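Naphthalene dioxygenase large subunit (Rhodococcus sp., PDB 2B1X) forms the large subunit of an iron-dependent dioxygenase, joining a Rieske domain with its Fe2/S2 cluster to a catalytic domain with a mononuclear iron site. Local coordinates at residues R97-N102 with P194-I199; D208-D213 with R324-L329; E241-H244 with G250-I253; E264-P269 with I304-M309; L359-F362 with G367-Q370. One frame throughout, in Å; residues are numbered along the deposited sequence.

Contact 1. Residues R97-N102 with P194-I199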
# COMPACT_ATOMS: atom_id res chain seq x y z
N ARG A 97 17.94 1.60 -16.87
CA ARG A 97 17.04 1.96 -15.76
C ARG A 97 16.62 3.45 -15.75
O ARG A 97 15.89 3.88 -14.82
CB ARG A 97 17.61 1.53 -14.40
CG ARG A 97 17.43 0.08 -14.00
CD ARG A 97 18.42 -0.41 -12.87
NE ARG A 97 19.81 -0.00 -13.16
CZ ARG A 97 20.66 0.62 -12.33
NH1 ARG A 97 20.37 0.92 -11.05
NH2 ARG A 97 21.84 1.00 -12.83
N ALA A 98 17.02 4.20 -16.79
CA ALA A 98 16.54 5.58 -17.01
C ALA A 98 15.25 5.57 -17.85
O ALA A 98 14.96 4.57 -18.50
CB ALA A 98 17.62 6.41 -17.69
N GLU A 99 14.49 6.65 -17.85
CA GLU A 99 13.24 6.72 -18.60
C GLU A 99 13.48 7.17 -20.05
O GLU A 99 12.67 6.95 -20.93
CB GLU A 99 12.24 7.66 -17.90
CG GLU A 99 11.79 7.13 -16.54
CD GLU A 99 10.93 8.09 -15.73
OE1 GLU A 99 10.05 8.76 -16.31
OE2 GLU A 99 11.09 8.13 -14.49
N MET A 100 14.63 7.79 -20.26
CA MET A 100 15.06 8.31 -21.56
C MET A 100 16.51 8.74 -21.48
O MET A 100 17.08 8.86 -20.37
CB MET A 100 14.16 9.46 -22.01
CG MET A 100 14.01 10.59 -21.02
SD MET A 100 12.88 11.92 -21.61
CE MET A 100 13.81 13.22 -21.17
N GLY A 101 17.13 8.97 -22.64
CA GLY A 101 18.54 9.32 -22.69
C GLY A 101 19.13 9.14 -24.08
O GLY A 101 18.42 8.97 -25.06
N ASN A 102 20.45 9.14 -24.14
CA ASN A 102 21.16 8.85 -25.38
C ASN A 102 22.35 8.00 -25.01
O ASN A 102 23.11 8.32 -24.08
CB ASN A 102 21.62 10.15 -26.08
CG ASN A 102 22.40 9.88 -27.36
OD1 ASN A 102 23.57 9.48 -27.32
ND2 ASN A 102 21.77 10.13 -28.51
N PRO A 194 6.02 13.33 -21.85
CA PRO A 194 4.63 13.21 -21.38
C PRO A 194 4.53 13.46 -19.87
O PRO A 194 5.47 13.17 -19.11
CB PRO A 194 4.29 11.77 -21.73
CG PRO A 194 5.65 11.05 -21.69
CD PRO A 194 6.61 12.02 -22.23
N GLN A 195 3.43 14.07 -19.45
CA GLN A 195 3.03 14.01 -18.04
C GLN A 195 2.62 12.58 -17.78
O GLN A 195 1.86 12.01 -18.57
CB GLN A 195 1.79 14.89 -17.80
CG GLN A 195 1.96 16.38 -18.06
CD GLN A 195 0.61 17.12 -17.88
OE1 GLN A 195 -0.44 16.48 -17.78
NE2 GLN A 195 0.65 18.44 -17.88
N ARG A 196 3.10 12.01 -16.69
CA ARG A 196 2.72 10.66 -16.27
C ARG A 196 2.23 10.64 -14.83
O ARG A 196 2.92 11.08 -13.91
CB ARG A 196 3.90 9.72 -16.44
CG ARG A 196 4.37 9.61 -17.92
CD ARG A 196 5.63 8.81 -18.11
NE ARG A 196 5.57 7.49 -17.46
CZ ARG A 196 6.55 6.57 -17.48
NH1 ARG A 196 7.71 6.82 -18.08
NH2 ARG A 196 6.37 5.41 -16.84
N TRP A 197 1.02 10.16 -14.61
CA TRP A 197 0.49 10.10 -13.25
C TRP A 197 -0.50 8.95 -13.18
O TRP A 197 -0.95 8.46 -14.24
CB TRP A 197 -0.13 11.46 -12.82
CG TRP A 197 -1.50 11.77 -13.42
CD1 TRP A 197 -2.73 11.65 -12.80
CD2 TRP A 197 -1.78 12.28 -14.74
NE1 TRP A 197 -3.74 12.05 -13.65
CE2 TRP A 197 -3.19 12.42 -14.85
CE3 TRP A 197 -0.99 12.60 -15.84
CZ2 TRP A 197 -3.82 12.90 -16.02
CZ3 TRP A 197 -1.63 13.09 -17.01
CH2 TRP A 197 -3.01 13.23 -17.07
N VAL A 198 -0.84 8.53 -11.95
CA VAL A 198 -1.68 7.36 -11.68
C VAL A 198 -3.12 7.74 -11.28
O VAL A 198 -3.32 8.57 -10.40
CB VAL A 198 -1.04 6.52 -10.57
CG1 VAL A 198 -1.96 5.35 -10.14
CG2 VAL A 198 0.33 6.02 -11.04
N ILE A 199 -4.11 7.14 -11.94
CA ILE A 199 -5.52 7.39 -11.63
C ILE A 199 -6.05 6.02 -11.20
O ILE A 199 -5.83 5.02 -11.91
CB ILE A 199 -6.32 7.95 -12.87
CG1 ILE A 199 -5.83 9.34 -13.31
CG2 ILE A 199 -7.82 8.07 -12.53
CD1 ILE A 199 -6.59 9.86 -14.59
O HOH W 1 9.07 9.33 -19.01
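The carboxylate of Glu99 and the guanidinium of Arg196 are turned 65° apart, so neither flat group stacks on the other. Glu99 OE1 approaches Arg196 NH1 obliquely at 3.5 Å, well out of the guanidinium plane. No N-H is aimed at the oxygen, and this salt bridge rests on charge alone. Direction is supplied by a water lodged between the same two atoms: it donates to Glu99 OE1 over 2.9 Å and accepts from Arg196 NH1 over 3.0 Å. The nearest CA atoms of the two segments, Glu99 CA and Pro194 CA, are 11.1 Å apart, and the side chains slide past each other in opposite directions. Glu99 is extended beyond CG (chi2 174°), whereas Arg196 kinks at chi3 (51°). The remaining polar atoms are held by several chains. Glu99 OE2 is hydrogen-bonded to Thr51 and Thr161 of one small subunit. Arg196 NE pairs with Glu335 of its own chain, and its NH2 with Asp127 of a second small subunit. This surplus of carboxylates round one buried arginine probably keeps it charged. The contact thus joins the turn leading into strand 100-102, outermost within this chain in the Rieske domain's small antiparallel sheet, to strand 188-199, likewise outermost within the chain in the catalytic sheet, a water-mediated domain interface packed against the small subunits, as expected of a Rieske oxygenase built from large and small subunits.

Contact 2. Residues D208-D213 with R324-L329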
# COMPACT_ATOMS: atom_id res chain seq x y z
N ASP A 208 -13.19 4.96 -23.73
CA ASP A 208 -14.65 5.12 -23.97
C ASP A 208 -15.03 6.60 -24.12
O ASP A 208 -15.83 6.99 -25.00
CB ASP A 208 -15.41 4.49 -22.76
CG ASP A 208 -16.92 4.70 -22.80
OD1 ASP A 208 -17.47 5.63 -22.11
OD2 ASP A 208 -17.67 3.95 -23.48
N ASN A 209 -14.47 7.43 -23.26
CA ASN A 209 -14.74 8.85 -23.25
C ASN A 209 -14.27 9.55 -24.53
O ASN A 209 -15.05 10.30 -25.16
CB ASN A 209 -14.14 9.48 -21.98
CG ASN A 209 -14.37 10.98 -21.91
OD1 ASN A 209 -13.74 11.71 -22.63
ND2 ASN A 209 -15.29 11.43 -21.06
N PHE A 210 -13.03 9.30 -24.93
CA PHE A 210 -12.47 9.97 -26.10
C PHE A 210 -12.95 9.35 -27.41
O PHE A 210 -12.95 10.05 -28.37
CB PHE A 210 -10.92 10.04 -26.07
CG PHE A 210 -10.38 11.24 -25.36
CD1 PHE A 210 -10.46 11.34 -23.97
CD2 PHE A 210 -9.84 12.32 -26.07
CE1 PHE A 210 -9.96 12.45 -23.28
CE2 PHE A 210 -9.36 13.49 -25.40
CZ PHE A 210 -9.43 13.55 -23.99
N VAL A 211 -13.32 8.06 -27.45
CA VAL A 211 -13.75 7.44 -28.73
C VAL A 211 -15.04 8.11 -29.30
O VAL A 211 -15.23 8.24 -30.52
CB VAL A 211 -13.81 5.83 -28.68
CG1 VAL A 211 -15.08 5.30 -27.94
CG2 VAL A 211 -13.69 5.20 -30.11
N GLY A 212 -15.90 8.61 -28.41
CA GLY A 212 -17.22 9.01 -28.86
C GLY A 212 -17.95 10.07 -28.07
O GLY A 212 -18.96 10.57 -28.52
N ASP A 213 -17.41 10.47 -26.92
CA ASP A 213 -18.25 11.19 -25.94
C ASP A 213 -18.05 12.70 -25.88
O ASP A 213 -17.10 13.19 -25.25
CB ASP A 213 -18.02 10.56 -24.55
CG ASP A 213 -19.13 10.91 -23.54
OD1 ASP A 213 -19.65 12.04 -23.51
OD2 ASP A 213 -19.53 10.09 -22.73
N ARG A 324 -2.69 10.69 -25.84
CA ARG A 324 -2.50 10.16 -24.50
C ARG A 324 -2.69 8.64 -24.50
O ARG A 324 -3.51 8.12 -25.26
CB ARG A 324 -3.48 10.84 -23.51
CG ARG A 324 -4.93 10.92 -24.03
CD ARG A 324 -5.29 12.27 -24.71
NE ARG A 324 -4.77 13.36 -23.89
CZ ARG A 324 -5.29 13.74 -22.73
NH1 ARG A 324 -6.44 13.18 -22.30
NH2 ARG A 324 -4.69 14.70 -22.04
N LEU A 325 -1.91 7.96 -23.66
CA LEU A 325 -2.09 6.56 -23.32
C LEU A 325 -2.86 6.38 -22.03
O LEU A 325 -2.60 7.03 -20.99
CB LEU A 325 -0.73 5.88 -23.18
CG LEU A 325 -0.00 5.62 -24.52
CD1 LEU A 325 1.47 5.35 -24.28
CD2 LEU A 325 -0.69 4.46 -25.30
N TRP A 326 -3.81 5.46 -22.07
CA TRP A 326 -4.46 5.04 -20.84
C TRP A 326 -3.75 3.73 -20.53
O TRP A 326 -4.17 2.67 -20.98
CB TRP A 326 -5.98 4.86 -21.03
CG TRP A 326 -6.61 5.97 -21.76
CD1 TRP A 326 -7.14 5.94 -23.05
CD2 TRP A 326 -6.78 7.31 -21.29
NE1 TRP A 326 -7.63 7.18 -23.37
CE2 TRP A 326 -7.45 8.03 -22.30
CE3 TRP A 326 -6.46 7.98 -20.08
CZ2 TRP A 326 -7.78 9.38 -22.18
CZ3 TRP A 326 -6.81 9.34 -19.96
CH2 TRP A 326 -7.46 10.03 -21.02
N HIS A 327 -2.65 3.83 -19.80
CA HIS A 327 -1.83 2.63 -19.57
C HIS A 327 -2.40 1.70 -18.48
O HIS A 327 -2.55 2.11 -17.35
CB HIS A 327 -0.37 2.99 -19.28
CG HIS A 327 0.50 1.79 -19.22
ND1 HIS A 327 1.12 1.39 -18.05
CD2 HIS A 327 0.78 0.85 -20.15
CE1 HIS A 327 1.78 0.27 -18.28
NE2 HIS A 327 1.57 -0.09 -19.53
N PRO A 328 -2.69 0.44 -18.80
CA PRO A 328 -3.28 -0.48 -17.81
C PRO A 328 -2.33 -0.97 -16.69
O PRO A 328 -1.29 -1.65 -16.94
CB PRO A 328 -3.74 -1.67 -18.67
CG PRO A 328 -2.75 -1.72 -19.78
CD PRO A 328 -2.48 -0.22 -20.12
N LEU A 329 -2.73 -0.70 -15.45
CA LEU A 329 -1.90 -1.07 -14.30
C LEU A 329 -2.59 -2.20 -13.51
O LEU A 329 -1.93 -3.03 -12.89
CB LEU A 329 -1.67 0.15 -13.40
CG LEU A 329 -0.63 1.18 -13.85
CD1 LEU A 329 -0.48 2.26 -12.77
CD2 LEU A 329 0.73 0.48 -14.13
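Phe210 alone carries the helix side of this contact, meeting Arg324 and Trp326 of strand 324-329, and its neighbours along helix 204-212 serve other partners. Asp208, first in the segment, turns its carboxylate away from the strand to form a salt bridge with Arg91 of another copy of the subunit. Asn209 follows, its ND2 hydrogen-bonded to Tyr110 of that same copy, while its backbone O accepts from Asp213 N at 2.9 Å. Phe210 then sends its ring toward the strand. CD1 lies 3.8 Å from Trp326 CZ2, at the edge of the indole and near its plane, with the centroids of the Phe210 ring and the six-membered ring of Trp326 5.8 Å apart and the planes at 48°, an oblique pair. Farther out, Phe210 CZ touches Arg324 NH1 at 3.5 Å, the guanidinium tilted 37° from the ring. In this catalytic domain of the Bet v 1-like clan, the helix packs on the large antiparallel sheet close to the iron site, the Phe210 side chain being about 6 Å from the metal. Arg324 chi1 of 47° puts CG between the backbone N and the carbonyl carbon and over one face of the Trp326 indole, 3.6 Å above the plane; bends at chi2 and chi3 then bring the guanidinium back to Phe210. Its NH1 is committed to Glu369, and Trp326 NE1 to Ser303. Beyond Phe210, Asp213 closes the segment by joining two sites: OD1 accepts from the backbone N of the iron ligand His216, and OD2 bonds to His111, a cluster-pocket residue of the neighbouring copy.

Contact 3. Residues E241-H244 with G250-I253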
# COMPACT_ATOMS: atom_id res chain seq x y z
N GLU A 241 -19.80 15.33 -36.62
CA GLU A 241 -19.90 14.00 -37.21
C GLU A 241 -19.31 12.97 -36.26
O GLU A 241 -18.31 13.23 -35.61
CB GLU A 241 -19.17 13.99 -38.54
CG GLU A 241 -19.63 12.89 -39.49
CD GLU A 241 -20.89 13.24 -40.29
OE1 GLU A 241 -21.33 14.41 -40.27
OE2 GLU A 241 -21.41 12.35 -40.99
N HIS A 242 -19.96 11.82 -36.15
CA HIS A 242 -19.56 10.68 -35.27
C HIS A 242 -19.18 9.50 -36.18
O HIS A 242 -20.03 8.99 -36.91
CB HIS A 242 -20.79 10.30 -34.42
CG HIS A 242 -20.53 9.37 -33.26
ND1 HIS A 242 -20.12 9.82 -32.03
CD2 HIS A 242 -20.74 8.04 -33.12
CE1 HIS A 242 -20.03 8.81 -31.18
NE2 HIS A 242 -20.42 7.71 -31.82
N ILE A 243 -17.90 9.09 -36.18
CA ILE A 243 -17.37 8.17 -37.20
C ILE A 243 -16.64 6.97 -36.62
O ILE A 243 -15.82 7.10 -35.71
CB ILE A 243 -16.36 8.90 -38.13
CG1 ILE A 243 -17.00 10.13 -38.81
CG2 ILE A 243 -15.69 7.91 -39.13
CD1 ILE A 243 -16.07 11.34 -38.80
N HIS A 244 -16.93 5.78 -37.13
CA HIS A 244 -16.13 4.65 -36.68
C HIS A 244 -15.72 3.80 -37.83
O HIS A 244 -16.28 3.87 -38.92
CB HIS A 244 -16.80 3.83 -35.57
CG HIS A 244 -17.89 2.94 -36.04
ND1 HIS A 244 -19.21 3.33 -36.08
CD2 HIS A 244 -17.87 1.66 -36.48
CE1 HIS A 244 -19.95 2.33 -36.50
NE2 HIS A 244 -19.16 1.30 -36.75
N GLY A 250 -12.61 4.84 -33.47
CA GLY A 250 -13.61 5.83 -33.80
C GLY A 250 -13.18 7.21 -33.36
O GLY A 250 -12.27 7.35 -32.53
N LEU A 251 -13.91 8.21 -33.85
CA LEU A 251 -13.65 9.62 -33.55
C LEU A 251 -14.90 10.46 -33.76
O LEU A 251 -15.87 10.03 -34.39
CB LEU A 251 -12.58 10.18 -34.47
CG LEU A 251 -12.83 10.35 -35.96
CD1 LEU A 251 -11.93 11.47 -36.53
CD2 LEU A 251 -12.63 9.04 -36.74
N GLY A 252 -14.86 11.68 -33.24
CA GLY A 252 -15.89 12.68 -33.56
C GLY A 252 -15.23 13.97 -33.98
O GLY A 252 -14.14 14.27 -33.53
N ILE A 253 -15.91 14.71 -34.87
CA ILE A 253 -15.44 15.99 -35.35
C ILE A 253 -16.57 17.00 -35.16
O ILE A 253 -17.71 16.77 -35.63
CB ILE A 253 -15.06 15.89 -36.86
CG1 ILE A 253 -14.12 14.70 -37.10
CG2 ILE A 253 -14.46 17.24 -37.38
CD1 ILE A 253 -13.67 14.48 -38.55
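Ile243 runs from its CB out over strand 250-253, touching two residues on the way. CB lies 4.0 Å from Leu251 CD2 and close to the Leu251 carbonyl oxygen. The CG2 branch, anti to the backbone N, rests on the same Leu251 methyl, so the two side chains stand alongside each other and point the same way. CG1 takes the other branch, beside the backbone N (chi1 -57°), and carries CD1 on to meet Ile253 CD1 at 4.0 Å. This apolar row shares its face of the sheet with Tyr176 of helix 174-181, which packs on Ile243 and Leu251. Beneath it the backbones are firmly paired. Ile243 N bonds to Leu251 O at 2.9 Å, almost straight at 168°, and Leu251 N returns the bond to Ile243 O; Glu241 and Ile253 form the second hydrogen-bonded pair. Between these lies the non-hydrogen-bonded pair His242 with Gly252; another, His244 with Gly250, follows on the turn side. With glycine in both positions the strands come close, His244 CA being 4.0 Å from Gly250 CA, and Gly252 CA makes a CA-H...O contact of 3.2 Å with Glu241 O. On this second face the His242 ring is held at both nitrogens, by Asp418 and by Asn423 N. The ladder is an antiparallel beta hairpin, built into the large catalytic sheet between strands 293-298 and 413-415.

Contact 4. Residues E264-P269 with I304-M309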
# COMPACT_ATOMS: atom_id res chain seq x y z
N GLU A 264 -10.69 29.51 -40.21
CA GLU A 264 -10.60 28.19 -40.82
C GLU A 264 -9.38 27.42 -40.32
O GLU A 264 -8.39 28.02 -39.89
CB GLU A 264 -10.55 28.31 -42.34
CG GLU A 264 -11.82 28.87 -42.94
CD GLU A 264 -11.76 29.03 -44.46
OE1 GLU A 264 -10.65 28.99 -45.04
OE2 GLU A 264 -12.84 29.19 -45.06
N PHE A 265 -9.48 26.09 -40.38
CA PHE A 265 -8.36 25.23 -40.04
C PHE A 265 -7.92 25.49 -38.60
O PHE A 265 -6.72 25.56 -38.30
CB PHE A 265 -7.21 25.44 -41.04
CG PHE A 265 -7.61 25.26 -42.49
CD1 PHE A 265 -7.54 26.33 -43.38
CD2 PHE A 265 -8.04 24.02 -42.95
CE1 PHE A 265 -7.88 26.16 -44.73
CE2 PHE A 265 -8.42 23.84 -44.28
CZ PHE A 265 -8.33 24.92 -45.18
N MET A 266 -8.90 25.67 -37.71
CA MET A 266 -8.66 25.83 -36.27
C MET A 266 -7.80 27.04 -35.98
O MET A 266 -7.15 27.13 -34.93
CB MET A 266 -7.98 24.57 -35.68
CG MET A 266 -8.82 23.33 -35.77
SD MET A 266 -8.08 22.01 -34.83
CE MET A 266 -8.66 22.49 -33.14
N GLY A 267 -7.75 27.97 -36.93
CA GLY A 267 -6.87 29.12 -36.81
C GLY A 267 -5.38 28.80 -36.77
O GLY A 267 -4.59 29.57 -36.21
N LEU A 268 -4.98 27.69 -37.37
CA LEU A 268 -3.55 27.37 -37.47
C LEU A 268 -2.77 28.45 -38.20
O LEU A 268 -3.33 29.19 -39.04
CB LEU A 268 -3.35 26.03 -38.16
CG LEU A 268 -3.69 24.82 -37.31
CD1 LEU A 268 -3.76 23.61 -38.20
CD2 LEU A 268 -2.69 24.63 -36.15
N PRO A 269 -1.47 28.57 -37.89
CA PRO A 269 -0.65 29.59 -38.53
C PRO A 269 -0.61 29.43 -40.05
O PRO A 269 -0.77 28.32 -40.61
CB PRO A 269 0.74 29.37 -37.93
CG PRO A 269 0.46 28.67 -36.61
CD PRO A 269 -0.70 27.79 -36.90
N ILE A 304 -6.77 10.76 -28.82
CA ILE A 304 -6.35 11.99 -29.46
C ILE A 304 -7.34 13.06 -29.07
O ILE A 304 -8.57 12.82 -29.11
CB ILE A 304 -6.35 11.78 -30.99
CG1 ILE A 304 -5.29 10.72 -31.35
CG2 ILE A 304 -6.13 13.09 -31.74
CD1 ILE A 304 -5.28 10.28 -32.81
N GLY A 305 -6.84 14.23 -28.70
CA GLY A 305 -7.66 15.42 -28.62
C GLY A 305 -7.06 16.58 -29.38
O GLY A 305 -5.92 16.96 -29.09
N ASN A 306 -7.77 17.12 -30.37
CA ASN A 306 -7.28 18.27 -31.12
C ASN A 306 -8.36 19.31 -30.95
O ASN A 306 -9.41 19.26 -31.61
CB ASN A 306 -7.05 17.92 -32.60
CG ASN A 306 -6.17 18.94 -33.36
OD1 ASN A 306 -5.85 18.72 -34.52
ND2 ASN A 306 -5.80 20.05 -32.73
N PHE A 307 -8.12 20.22 -30.01
CA PHE A 307 -9.17 21.10 -29.51
C PHE A 307 -8.78 22.57 -29.62
O PHE A 307 -7.60 22.92 -29.53
CB PHE A 307 -9.48 20.83 -28.03
CG PHE A 307 -9.91 19.42 -27.71
CD1 PHE A 307 -9.61 18.88 -26.47
CD2 PHE A 307 -10.64 18.63 -28.61
CE1 PHE A 307 -10.02 17.56 -26.11
CE2 PHE A 307 -11.03 17.32 -28.27
CZ PHE A 307 -10.72 16.79 -27.01
N LEU A 308 -9.78 23.42 -29.74
CA LEU A 308 -9.57 24.88 -29.83
C LEU A 308 -10.07 25.44 -28.50
O LEU A 308 -11.26 25.32 -28.21
CB LEU A 308 -10.42 25.42 -30.97
CG LEU A 308 -10.08 26.55 -31.94
CD1 LEU A 308 -11.37 27.29 -32.28
CD2 LEU A 308 -8.99 27.50 -31.47
N MET A 309 -9.19 26.01 -27.68
CA MET A 309 -9.56 26.37 -26.29
C MET A 309 -8.70 27.50 -25.74
O MET A 309 -7.52 27.64 -26.11
CB MET A 309 -9.44 25.15 -25.34
CG MET A 309 -10.62 25.00 -24.34
SD MET A 309 -11.41 23.38 -24.44
CE MET A 309 -10.08 22.41 -24.83
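Met266 drives its thioether against strand 304-309, and its last two atoms make the tight part of the contact. CE settles on the peptide after Phe307, 3.5 Å from Phe307 C and 3.7 Å from Asn306 O. SD is 3.7 Å from Asn306 ND2 and 3.9 Å from Asn306 CG, lying over the flat of the amide rather than at its rim. The bend at Met266 chi3 (81°) turns CE from the amide toward the backbone and brings it within 4.0 Å of Leu308 CB. That amide cannot swing: ND2 is bonded to Phe320 O on the neighbouring strand and OD1 to Arg183 NH1. The looser side lies toward Leu308, partly exposed, whose CD2 merely grazes Met266 O at 3.9 Å. Gly267 is partly exposed there too, and Glu264, at the start of the loop, is exposed and paired with Arg289. The loop is wound with positive phi at Phe265, Met266 and Gly267, a left-handed turn tied by Gly267 N to Glu264 O and Leu268 N to Phe265 O, leading into helix 270-279. Phe307 leaves the strand away from the loop, and the Phe307 side chain is about 7 Å from the bound iron. No hydrogen bond crosses the contact, so its hold comes from dispersion and shape: a polarisable sulfur and methyl lie against a backbone peptide and an amide whose own polar atoms are engaged by Phe320 O and Arg183.

Contact 5. Residues L359-F362 with G367-Q370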
# COMPACT_ATOMS: atom_id res chain seq x y z
N LEU A 359 -2.42 23.14 -21.49
CA LEU A 359 -1.97 22.87 -20.11
C LEU A 359 -3.04 23.20 -19.07
O LEU A 359 -3.18 22.46 -18.07
CB LEU A 359 -0.67 23.62 -19.82
CG LEU A 359 0.09 23.30 -18.54
CD1 LEU A 359 0.65 21.88 -18.54
CD2 LEU A 359 1.17 24.31 -18.30
N ARG A 360 -3.81 24.26 -19.31
CA ARG A 360 -4.80 24.74 -18.33
C ARG A 360 -6.13 24.03 -18.46
O ARG A 360 -6.98 24.14 -17.55
CB ARG A 360 -4.99 26.27 -18.40
CG ARG A 360 -3.89 27.05 -17.66
CD ARG A 360 -2.60 27.12 -18.47
NE ARG A 360 -1.59 28.06 -17.97
CZ ARG A 360 -1.54 29.36 -18.26
NH1 ARG A 360 -2.47 29.93 -19.03
NH2 ARG A 360 -0.55 30.09 -17.76
N THR A 361 -6.29 23.25 -19.55
CA THR A 361 -7.53 22.50 -19.82
C THR A 361 -7.39 21.01 -19.62
O THR A 361 -8.22 20.40 -18.93
CB THR A 361 -8.12 22.82 -21.24
OG1 THR A 361 -7.18 22.47 -22.26
CG2 THR A 361 -8.34 24.34 -21.41
N PHE A 362 -6.34 20.43 -20.21
CA PHE A 362 -6.11 19.00 -20.14
C PHE A 362 -4.78 18.67 -19.43
O PHE A 362 -4.08 19.56 -18.98
CB PHE A 362 -6.27 18.34 -21.53
CG PHE A 362 -7.71 18.26 -21.96
CD1 PHE A 362 -8.36 19.38 -22.49
CD2 PHE A 362 -8.45 17.10 -21.76
CE1 PHE A 362 -9.72 19.33 -22.82
CE2 PHE A 362 -9.83 17.02 -22.10
CZ PHE A 362 -10.46 18.16 -22.62
N GLY A 367 -8.21 22.08 -15.97
CA GLY A 367 -9.55 22.30 -15.43
C GLY A 367 -10.63 21.41 -16.00
O GLY A 367 -11.68 21.18 -15.33
N PHE A 368 -10.43 20.87 -17.22
CA PHE A 368 -11.32 19.84 -17.75
C PHE A 368 -10.91 18.46 -17.18
O PHE A 368 -11.70 17.80 -16.52
CB PHE A 368 -11.26 19.74 -19.29
CG PHE A 368 -11.96 20.86 -20.01
CD1 PHE A 368 -11.42 22.14 -20.04
CD2 PHE A 368 -13.15 20.61 -20.70
CE1 PHE A 368 -12.10 23.18 -20.70
CE2 PHE A 368 -13.81 21.63 -21.37
CZ PHE A 368 -13.28 22.92 -21.37
N GLU A 369 -9.67 18.06 -17.45
CA GLU A 369 -9.26 16.68 -17.22
C GLU A 369 -9.31 16.28 -15.73
O GLU A 369 -9.57 15.13 -15.42
CB GLU A 369 -7.88 16.37 -17.82
CG GLU A 369 -7.55 14.88 -17.85
CD GLU A 369 -6.99 14.44 -19.21
OE1 GLU A 369 -5.88 14.91 -19.58
OE2 GLU A 369 -7.66 13.60 -19.90
N GLN A 370 -9.09 17.23 -14.82
CA GLN A 370 -9.16 16.85 -13.42
C GLN A 370 -10.54 16.32 -13.03
O GLN A 370 -10.62 15.40 -12.20
CB GLN A 370 -8.67 17.99 -12.50
CG GLN A 370 -9.56 19.22 -12.45
CD GLN A 370 -8.92 20.30 -11.61
OE1 GLN A 370 -9.38 20.57 -10.49
NE2 GLN A 370 -7.84 20.92 -12.13
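Phe362 and Phe368 lie with their ring planes only 17° apart, yet slid so far, with centroids 5.3 Å apart, that the rings barely overlap. What covers the face of Phe362 is the CB of Phe368, a CH-pi contact 4.0 Å from the Phe362 centroid. At the rim of the same ring stands Glu369: its CD is 4.0 Å from Phe362 CD2, with the carboxylate nearly upright to the ring at 86°. Glu369 CG sets out anti to the backbone N and the chain then bends at chi2, which places OE1 near Gly363 N, its hydrogen-bond donor, and OE2 at Arg324, with which it forms a salt bridge. Thr361 lies alongside Phe368 and points the same way, CB touching Phe368 CD1 at 3.6 Å, while its OG1 is tied back to Ser357 O of its own helix. Backbone bonds hold the two segments together beside these side chains. Thr361 O accepts twice, from Phe368 N at 2.8 Å on an in-plane lone pair and from Glu369 N at 3.1 Å. Arg360 O takes Gly367 N over 2.9 Å, a straight N-H (179°) that nevertheless arrives above the carbonyl plane. Carbonyls near the end of helix 348-361 thus accept from N-H groups leading into helix 369-382. Such a tight helix-to-helix connection borders the metal site: the Phe362 side chain is about 5 Å from the iron, Phe368 meets the ring of the iron ligand His221, and helix 369-382 carries the third ligand, Asp372.

In the fold
Buried residues dominate all five contacts, but their surroundings differ. Contact 1 joins two domains at the subunit interface through charge and water, whereas contacts 2, 4 and 5 meet round the iron: Phe210, Phe307 and Phe362 touch one another, and Arg324 of contact 2 forms its salt bridge with Glu369 of contact 5. Contacts 1 to 4 all reach the large catalytic sheet, and contacts 2 and 4 use its neighbouring strands 318-330 and 302-309. Contact 3, about 31 Å from contact 1 between centres, is held mainly by strand hydrogen bonds. Contact 4 is purely van der Waals, with a partly exposed side at Leu308; contact 5 mixes aromatic packing with backbone bonds.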